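Long-range contacts in trans-2-enoyl-CoA reductase [NADH] (Treponema denticola ATCC 35405, PDB 4GGO), which catalyses the NADH-dependent reduction of the carbon-carbon double bond of trans-2-enoyl-CoA, turning crotonyl-CoA into butyryl-CoA in fatty acid synthesis: residues G119-D124 and Y146-P151; G57-Y62 and G80-K85; E125-V130 and W210-K215. One frame throughout, in Å; residues are numbered along the deposited sequence.

The three contacts follow the NAD-binding Rossmann sheet from the carboxyl ends of its strands outward to the helices that cover it. Contact 2, the nearest to the chain centre, joins the loops after strands 52-56 and 77-82 and is almost wholly polar. Contact 1 brings together the loops after strands 114-118 and 141-146 by apolar packing. All four of these loops carry NAD-binding residues. Contact 3 lies farthest out, about 19 Å from the chain centre, yet is still mostly buried; it pairs helices 124-136 and 208-219 through a lysine-tryptophan cation-pi contact. Val81 packs on Ala121, Ile126 and Val130, so strand 77-82 is common ground to all three.

Contact 1 (G119-D124 and Y146-P151); sequences GDAFSD and YSLASP
Ala121 and Phe122 meet Leu148 in a small apolar cluster between two loops, each holding residues that bind NAD(+): Asp120 and Ala121 on one, Leu148 and Ala149 on the other. The CD1 methyl of Leu148 does most of the touching, lying 3.7 Å from Ala121 CB and 3.6 Å from Phe122 CE1. With CG anti to its own carbonyl carbon (chi1 -70°), the Leu148 side chain points to the facing loop; its second methyl, CD2, also rests near Ala121 CB. The Phe122 and Leu148 side chains run alongside each other, pointing opposite ways. Farther round the ring, Phe122 CE2 comes within 4.1 Å of Ser150 CB, a looser contact.

The aromatic pair meets differently. Tyr146 crosses Phe122 at about a right angle and sets its OH in the plane of the phenyl ring, 3.5 Å from the edge atom CE1, while Leu148 CG lies over one face of the tyrosine ring, toward its rim. That hydroxyl is hydrogen-bonded to Asp209.

Polar bonds hold the first loop in shape. Asp120 OD1 accepts the backbone N of Phe122 in an Asx turn, met from well above the carboxylate plane. Asp120 O takes both Ser123 N, closing a type I turn, and Ser123 OG at 2.6 Å; Ser123 is the N-cap of the next helix.

In the Rossmann fold the cluster lies where strands 114-118 and 141-146 end: helix 124-136 starts from the first loop, Leu56 of strand 52-56 touches Tyr146 and Leu148, and helix 208-219 packs against Phe122, Tyr146 and Leu148.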
# COMPACT_ATOMS: atom_id res chain seq x y z
N GLY A 119 4.37 -10.80 -12.41
CA GLY A 119 5.71 -10.55 -12.89
C GLY A 119 6.26 -9.21 -12.43
O GLY A 119 5.58 -8.45 -11.73
N ASP A 120 7.50 -8.92 -12.83
CA ASP A 120 8.16 -7.68 -12.44
C ASP A 120 7.56 -6.48 -13.17
O ASP A 120 7.79 -6.29 -14.37
CB ASP A 120 9.66 -7.77 -12.72
CG ASP A 120 10.42 -6.52 -12.31
OD1 ASP A 120 9.91 -5.77 -11.45
OD2 ASP A 120 11.52 -6.30 -12.84
N ALA A 121 6.80 -5.66 -12.44
CA ALA A 121 6.13 -4.50 -13.03
C ALA A 121 7.11 -3.43 -13.50
O ALA A 121 6.73 -2.51 -14.22
CB ALA A 121 5.14 -3.91 -12.03
N PHE A 122 8.36 -3.56 -13.09
CA PHE A 122 9.41 -2.64 -13.52
C PHE A 122 9.91 -3.01 -14.91
O PHE A 122 10.65 -2.24 -15.54
CB PHE A 122 10.57 -2.66 -12.53
CG PHE A 122 10.23 -2.07 -11.18
CD1 PHE A 122 9.43 -0.95 -11.09
CD2 PHE A 122 10.72 -2.65 -10.02
CE1 PHE A 122 9.11 -0.41 -9.86
CE2 PHE A 122 10.41 -2.11 -8.78
CZ PHE A 122 9.60 -0.99 -8.70
N SER A 123 9.51 -4.18 -15.39
CA SER A 123 9.99 -4.69 -16.67
C SER A 123 9.09 -4.28 -17.83
O SER A 123 7.88 -4.10 -17.66
CB SER A 123 10.11 -6.22 -16.63
OG SER A 123 8.84 -6.84 -16.64
N ASP A 124 9.68 -4.13 -19.01
CA ASP A 124 8.92 -3.78 -20.21
C ASP A 124 8.09 -4.96 -20.70
O ASP A 124 7.10 -4.78 -21.41
CB ASP A 124 9.85 -3.30 -21.33
CG ASP A 124 10.40 -1.91 -21.07
OD1 ASP A 124 9.71 -1.11 -20.40
OD2 ASP A 124 11.51 -1.61 -21.55
N TYR A 146 -0.90 3.41 -8.89
CA TYR A 146 0.49 2.98 -8.76
C TYR A 146 0.83 2.76 -7.29
O TYR A 146 1.07 3.72 -6.55
CB TYR A 146 1.44 4.00 -9.38
CG TYR A 146 2.86 3.51 -9.50
CD1 TYR A 146 3.77 3.68 -8.46
CD2 TYR A 146 3.30 2.88 -10.66
CE1 TYR A 146 5.07 3.23 -8.57
CE2 TYR A 146 4.60 2.42 -10.78
CZ TYR A 146 5.48 2.60 -9.73
OH TYR A 146 6.77 2.15 -9.85
N SER A 147 0.87 1.50 -6.87
CA SER A 147 1.15 1.17 -5.48
C SER A 147 2.25 0.12 -5.35
O SER A 147 2.16 -0.78 -4.51
CB SER A 147 -0.13 0.68 -4.79
OG SER A 147 0.12 0.33 -3.44
N LEU A 148 3.28 0.24 -6.18
CA LEU A 148 4.39 -0.69 -6.13
C LEU A 148 5.25 -0.49 -4.89
O LEU A 148 5.63 0.63 -4.56
CB LEU A 148 5.25 -0.58 -7.40
CG LEU A 148 4.61 -1.09 -8.69
CD1 LEU A 148 5.56 -0.92 -9.86
CD2 LEU A 148 4.20 -2.54 -8.54
N ALA A 149 5.53 -1.59 -4.19
CA ALA A 149 6.33 -1.55 -2.98
C ALA A 149 7.43 -2.60 -3.02
O ALA A 149 7.20 -3.76 -2.67
CB ALA A 149 5.45 -1.75 -1.76
N SER A 150 8.62 -2.20 -3.46
CA SER A 150 9.75 -3.11 -3.57
C SER A 150 11.03 -2.45 -3.10
O SER A 150 11.26 -1.27 -3.38
CB SER A 150 9.90 -3.60 -5.01
OG SER A 150 11.01 -4.47 -5.14
N PRO A 151 11.88 -3.20 -2.39
CA PRO A 151 13.17 -2.67 -1.94
C PRO A 151 14.17 -2.60 -3.09
O PRO A 151 15.20 -1.94 -2.96
CB PRO A 151 13.63 -3.71 -0.91
CG PRO A 151 12.99 -4.98 -1.36
CD PRO A 151 11.65 -4.58 -1.92

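Contact 2 (G57-Y62 and G80-K85); sequences GCSNGY and GVSFEK
Ser59 and Glu84 bond across the beta-alpha-beta unit of the Rossmann fold, strand 52-56, helix 61-74 and strand 77-82, where the loops that follow the two strands both bind NAD(+). The backbone acceptor of this contact is Val81 O, which receives two amides. Gly57 N meets Val81 O nearly straight on, at 2.6 Å and a C=O...N angle of 169°; Cys58 N, 3.2 Å from Val81 O, approaches from above the carbonyl plane. Together they fix the turn out of strand 52-56 against its neighbour. Gly57 adopts a backbone conformation in which a CB would crowd the preceding carbonyl oxygen.

Cys58 SG lies over the backbone of strand 77-82, 3.3 Å from Val81 N. Gly80, with no CB, leaves room for the sulfur.

Glu84, which is important for discriminating NADH against NADPH, has both carboxylate oxygens engaged. OE2 accepts Ser59 OG and, weakly, Ser82 OG; OE1 is bonded to Thr94. A bend at chi2 (-59°) swings CD out of an extended course, and the carboxylate ends beside Ser59. Ser82 OG finds its stronger partner in Asn100 of helix 95-110, a residue that the side chains of Cys58, Ser59 and Glu84 also touch. The glutamate is thus held by several neighbours, consistent with a fixed negative charge beside the cofactor site. Its bond to Ser59 is short: Ser59 OG lies 2.5 Å from Glu84 OE2, reaching it from above the carboxylate plane.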
# COMPACT_ATOMS: atom_id res chain seq x y z
N GLY A 57 0.80 -3.30 -8.30
CA GLY A 57 1.02 -3.71 -6.92
C GLY A 57 -0.32 -4.04 -6.30
O GLY A 57 -0.72 -3.44 -5.30
N CYS A 58 -1.01 -5.01 -6.89
CA CYS A 58 -2.41 -5.26 -6.59
C CYS A 58 -2.65 -6.31 -5.51
O CYS A 58 -3.79 -6.58 -5.15
CB CYS A 58 -3.11 -5.74 -7.87
SG CYS A 58 -2.41 -7.29 -8.50
N SER A 59 -1.57 -6.90 -4.99
CA SER A 59 -1.71 -8.11 -4.19
C SER A 59 -1.76 -7.89 -2.67
O SER A 59 -2.09 -8.81 -1.92
CB SER A 59 -0.59 -9.09 -4.53
OG SER A 59 0.67 -8.61 -4.09
N ASN A 60 -1.44 -6.68 -2.23
CA ASN A 60 -1.45 -6.39 -0.79
C ASN A 60 -1.58 -4.90 -0.48
O ASN A 60 -1.39 -4.05 -1.35
CB ASN A 60 -0.19 -6.95 -0.13
CG ASN A 60 1.03 -6.11 -0.41
OD1 ASN A 60 1.56 -6.10 -1.52
ND2 ASN A 60 1.50 -5.39 0.61
N GLY A 61 -1.90 -4.61 0.78
CA GLY A 61 -1.95 -3.24 1.27
C GLY A 61 -2.90 -2.33 0.51
O GLY A 61 -4.02 -2.71 0.20
N TYR A 62 -2.43 -1.12 0.23
CA TYR A 62 -3.24 -0.11 -0.43
C TYR A 62 -3.58 -0.50 -1.87
O TYR A 62 -4.64 -0.12 -2.39
CB TYR A 62 -2.52 1.24 -0.40
CG TYR A 62 -2.50 1.88 0.98
CD1 TYR A 62 -3.65 1.92 1.76
CD2 TYR A 62 -1.33 2.43 1.49
CE1 TYR A 62 -3.63 2.50 3.02
CE2 TYR A 62 -1.31 3.01 2.75
CZ TYR A 62 -2.46 3.04 3.51
OH TYR A 62 -2.45 3.62 4.76
N GLY A 80 -4.75 -6.27 -12.63
CA GLY A 80 -3.81 -6.13 -11.54
C GLY A 80 -2.45 -6.70 -11.89
O GLY A 80 -2.35 -7.73 -12.55
N VAL A 81 -1.40 -6.02 -11.43
CA VAL A 81 -0.04 -6.48 -11.65
C VAL A 81 0.71 -6.56 -10.32
O VAL A 81 0.71 -5.61 -9.54
CB VAL A 81 0.73 -5.53 -12.59
CG1 VAL A 81 2.18 -5.97 -12.71
CG2 VAL A 81 0.07 -5.49 -13.96
N SER A 82 1.33 -7.71 -10.07
CA SER A 82 2.16 -7.89 -8.89
C SER A 82 3.21 -8.97 -9.14
O SER A 82 3.06 -9.78 -10.05
CB SER A 82 1.31 -8.25 -7.67
OG SER A 82 0.70 -9.51 -7.83
N PHE A 83 4.26 -8.98 -8.33
CA PHE A 83 5.33 -9.96 -8.48
C PHE A 83 5.31 -10.96 -7.33
O PHE A 83 5.84 -10.69 -6.26
CB PHE A 83 6.69 -9.24 -8.54
CG PHE A 83 7.77 -10.05 -9.21
CD1 PHE A 83 7.50 -11.29 -9.77
CD2 PHE A 83 9.07 -9.57 -9.26
CE1 PHE A 83 8.50 -12.03 -10.38
CE2 PHE A 83 10.07 -10.30 -9.87
CZ PHE A 83 9.79 -11.53 -10.43
N GLU A 84 4.71 -12.12 -7.57
CA GLU A 84 4.54 -13.12 -6.53
C GLU A 84 5.38 -14.36 -6.78
O GLU A 84 5.94 -14.55 -7.86
CB GLU A 84 3.07 -13.52 -6.42
CG GLU A 84 2.12 -12.36 -6.29
CD GLU A 84 2.41 -11.51 -5.07
OE1 GLU A 84 2.77 -12.08 -4.02
OE2 GLU A 84 2.27 -10.27 -5.17
N LYS A 85 5.45 -15.22 -5.76
CA LYS A 85 5.99 -16.56 -5.91
C LYS A 85 4.85 -17.54 -5.75
O LYS A 85 4.17 -17.54 -4.72
CB LYS A 85 7.09 -16.82 -4.88
CG LYS A 85 8.40 -16.09 -5.17
CD LYS A 85 9.46 -16.38 -4.12
CE LYS A 85 9.31 -15.47 -2.91
NZ LYS A 85 10.39 -15.70 -1.91

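Contact 3 (E125-V130 and W210-K215); sequences EIKAQV and WERWIK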
# COMPACT_ATOMS: atom_id res chain seq x y z
N GLU A 125 8.48 -6.17 -20.31
CA GLU A 125 7.75 -7.38 -20.69
C GLU A 125 6.37 -7.38 -20.06
O GLU A 125 5.37 -7.65 -20.72
CB GLU A 125 8.51 -8.64 -20.27
CG GLU A 125 9.99 -8.63 -20.61
CD GLU A 125 10.84 -8.11 -19.47
OE1 GLU A 125 11.28 -6.94 -19.54
OE2 GLU A 125 11.08 -8.87 -18.51
N ILE A 126 6.32 -7.07 -18.76
CA ILE A 126 5.05 -7.02 -18.04
C ILE A 126 4.16 -5.90 -18.55
O ILE A 126 2.95 -6.07 -18.69
CB ILE A 126 5.29 -6.88 -16.52
CG1 ILE A 126 5.84 -8.20 -15.96
CG2 ILE A 126 4.00 -6.51 -15.80
CD1 ILE A 126 5.01 -9.41 -16.31
N LYS A 127 4.77 -4.76 -18.86
CA LYS A 127 4.04 -3.65 -19.48
C LYS A 127 3.45 -4.08 -20.82
O LYS A 127 2.34 -3.69 -21.17
CB LYS A 127 4.95 -2.44 -19.66
CG LYS A 127 5.31 -1.73 -18.36
CD LYS A 127 6.21 -0.52 -18.62
CE LYS A 127 6.53 0.23 -17.33
NZ LYS A 127 7.25 -0.62 -16.34
N ALA A 128 4.21 -4.88 -21.57
CA ALA A 128 3.76 -5.37 -22.86
C ALA A 128 2.55 -6.30 -22.71
O ALA A 128 1.62 -6.25 -23.52
CB ALA A 128 4.89 -6.09 -23.58
N GLN A 129 2.57 -7.12 -21.67
CA GLN A 129 1.47 -8.04 -21.41
C GLN A 129 0.20 -7.28 -21.04
O GLN A 129 -0.91 -7.69 -21.38
CB GLN A 129 1.84 -9.03 -20.30
CG GLN A 129 3.03 -9.91 -20.63
CD GLN A 129 3.32 -10.94 -19.55
OE1 GLN A 129 2.41 -11.39 -18.85
NE2 GLN A 129 4.58 -11.32 -19.41
N VAL A 130 0.37 -6.16 -20.34
CA VAL A 130 -0.76 -5.31 -19.97
C VAL A 130 -1.36 -4.67 -21.21
O VAL A 130 -2.57 -4.76 -21.44
CB VAL A 130 -0.34 -4.21 -18.98
CG1 VAL A 130 -1.47 -3.21 -18.79
CG2 VAL A 130 0.07 -4.82 -17.64
N TRP A 210 6.60 4.79 -12.73
CA TRP A 210 5.25 5.32 -12.84
C TRP A 210 5.08 6.07 -14.15
O TRP A 210 4.15 5.81 -14.92
CB TRP A 210 4.96 6.25 -11.66
CG TRP A 210 3.60 6.86 -11.66
CD1 TRP A 210 2.48 6.39 -12.28
CD2 TRP A 210 3.20 8.07 -10.99
NE1 TRP A 210 1.41 7.23 -12.04
CE2 TRP A 210 1.83 8.27 -11.25
CE3 TRP A 210 3.88 9.00 -10.19
CZ2 TRP A 210 1.13 9.35 -10.75
CZ3 TRP A 210 3.17 10.08 -9.69
CH2 TRP A 210 1.81 10.25 -9.97
N GLU A 211 5.99 7.00 -14.41
CA GLU A 211 5.97 7.80 -15.63
C GLU A 211 6.17 6.91 -16.86
O GLU A 211 5.59 7.17 -17.91
CB GLU A 211 7.04 8.89 -15.57
CG GLU A 211 6.92 9.94 -16.67
CD GLU A 211 7.91 11.07 -16.49
OE1 GLU A 211 8.98 10.84 -15.90
OE2 GLU A 211 7.60 12.20 -16.93
N ARG A 212 6.98 5.87 -16.71
CA ARG A 212 7.22 4.94 -17.80
C ARG A 212 5.95 4.17 -18.14
O ARG A 212 5.64 3.95 -19.31
CB ARG A 212 8.35 3.97 -17.43
CG ARG A 212 8.92 3.21 -18.62
CD ARG A 212 10.01 2.23 -18.19
NE ARG A 212 10.63 1.55 -19.32
CZ ARG A 212 11.80 1.90 -19.85
NH1 ARG A 212 12.48 2.91 -19.35
NH2 ARG A 212 12.29 1.22 -20.88
N TRP A 213 5.21 3.77 -17.11
CA TRP A 213 3.93 3.10 -17.30
C TRP A 213 2.96 3.99 -18.05
O TRP A 213 2.31 3.55 -19.01
CB TRP A 213 3.32 2.70 -15.95
CG TRP A 213 3.73 1.34 -15.46
CD1 TRP A 213 4.71 1.05 -14.56
CD2 TRP A 213 3.16 0.08 -15.85
NE1 TRP A 213 4.79 -0.31 -14.37
CE2 TRP A 213 3.84 -0.92 -15.14
CE3 TRP A 213 2.13 -0.29 -16.72
CZ2 TRP A 213 3.54 -2.28 -15.28
CZ3 TRP A 213 1.83 -1.63 -16.86
CH2 TRP A 213 2.53 -2.61 -16.15
N ILE A 214 2.86 5.25 -17.63
CA ILE A 214 1.93 6.19 -18.23
C ILE A 214 2.29 6.52 -19.68
O ILE A 214 1.42 6.48 -20.56
CB ILE A 214 1.85 7.50 -17.42
CG1 ILE A 214 1.40 7.21 -15.99
CG2 ILE A 214 0.91 8.49 -18.09
CD1 ILE A 214 0.07 6.50 -15.90
N LYS A 215 3.55 6.83 -19.93
CA LYS A 215 4.01 7.20 -21.27
C LYS A 215 3.82 6.08 -22.28
O LYS A 215 3.48 6.33 -23.44
CB LYS A 215 5.47 7.66 -21.24
CG LYS A 215 5.69 8.98 -20.52
CD LYS A 215 7.17 9.34 -20.46
CE LYS A 215 7.73 9.67 -21.83
NZ LYS A 215 7.11 10.89 -22.40
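Lys127 on Trp213 is the heart of a helix-helix contact on one side of the Rossmann sheet, where helices 124-136 and 208-219 lie next to each other over strands 52-56, 77-82 and 114-118. The axes of segments 125-130 and 210-215 come no nearer than 11.2 Å and cross at -36°, running broadly the same way. Across this spacing Lys127 and Trp213 account for most of the buried surface.

The lysine chain drapes obliquely over one face of the indole. Its CG sits 3.4 Å above the ring plane, offset toward the rim. Farther along, CE lies almost over the middle of the five-membered ring, 3.4 Å from its centroid and 7° off the normal, a CH-pi contact. A turn at chi4 (61°) then places NZ over the same ring, 3.6 Å from the centroid, in a cation-pi arrangement. The aliphatic part of Arg212 closes on the lysine too, with CG 4.0 Å from Lys127 CE.

At the edge of the indole, Val130 crosses the tryptophan at about a right angle, its CG2 methyl 3.6 Å from Trp213 CH2, and Ile126 CG2 approaches the same carbon more loosely. Both aliphatic residues also pack on Ile117 and Val81, while Trp213 touches Leu54 and Leu56, tying the helices to the sheet.

Lys127 NZ and Trp213 NE1 are 3.2 Å apart, but as two donors they form no bond with each other; both instead turn to Ala121 O, the indole weakly. Lys127 NZ also makes a salt bridge to Asp209. With this carboxylate, the carbonyl and the indole face around it, the buried ammonium is probably stabilised in its charged form, despite Arg212 nearby, whose own charge is paired with Asp157 and Asp124.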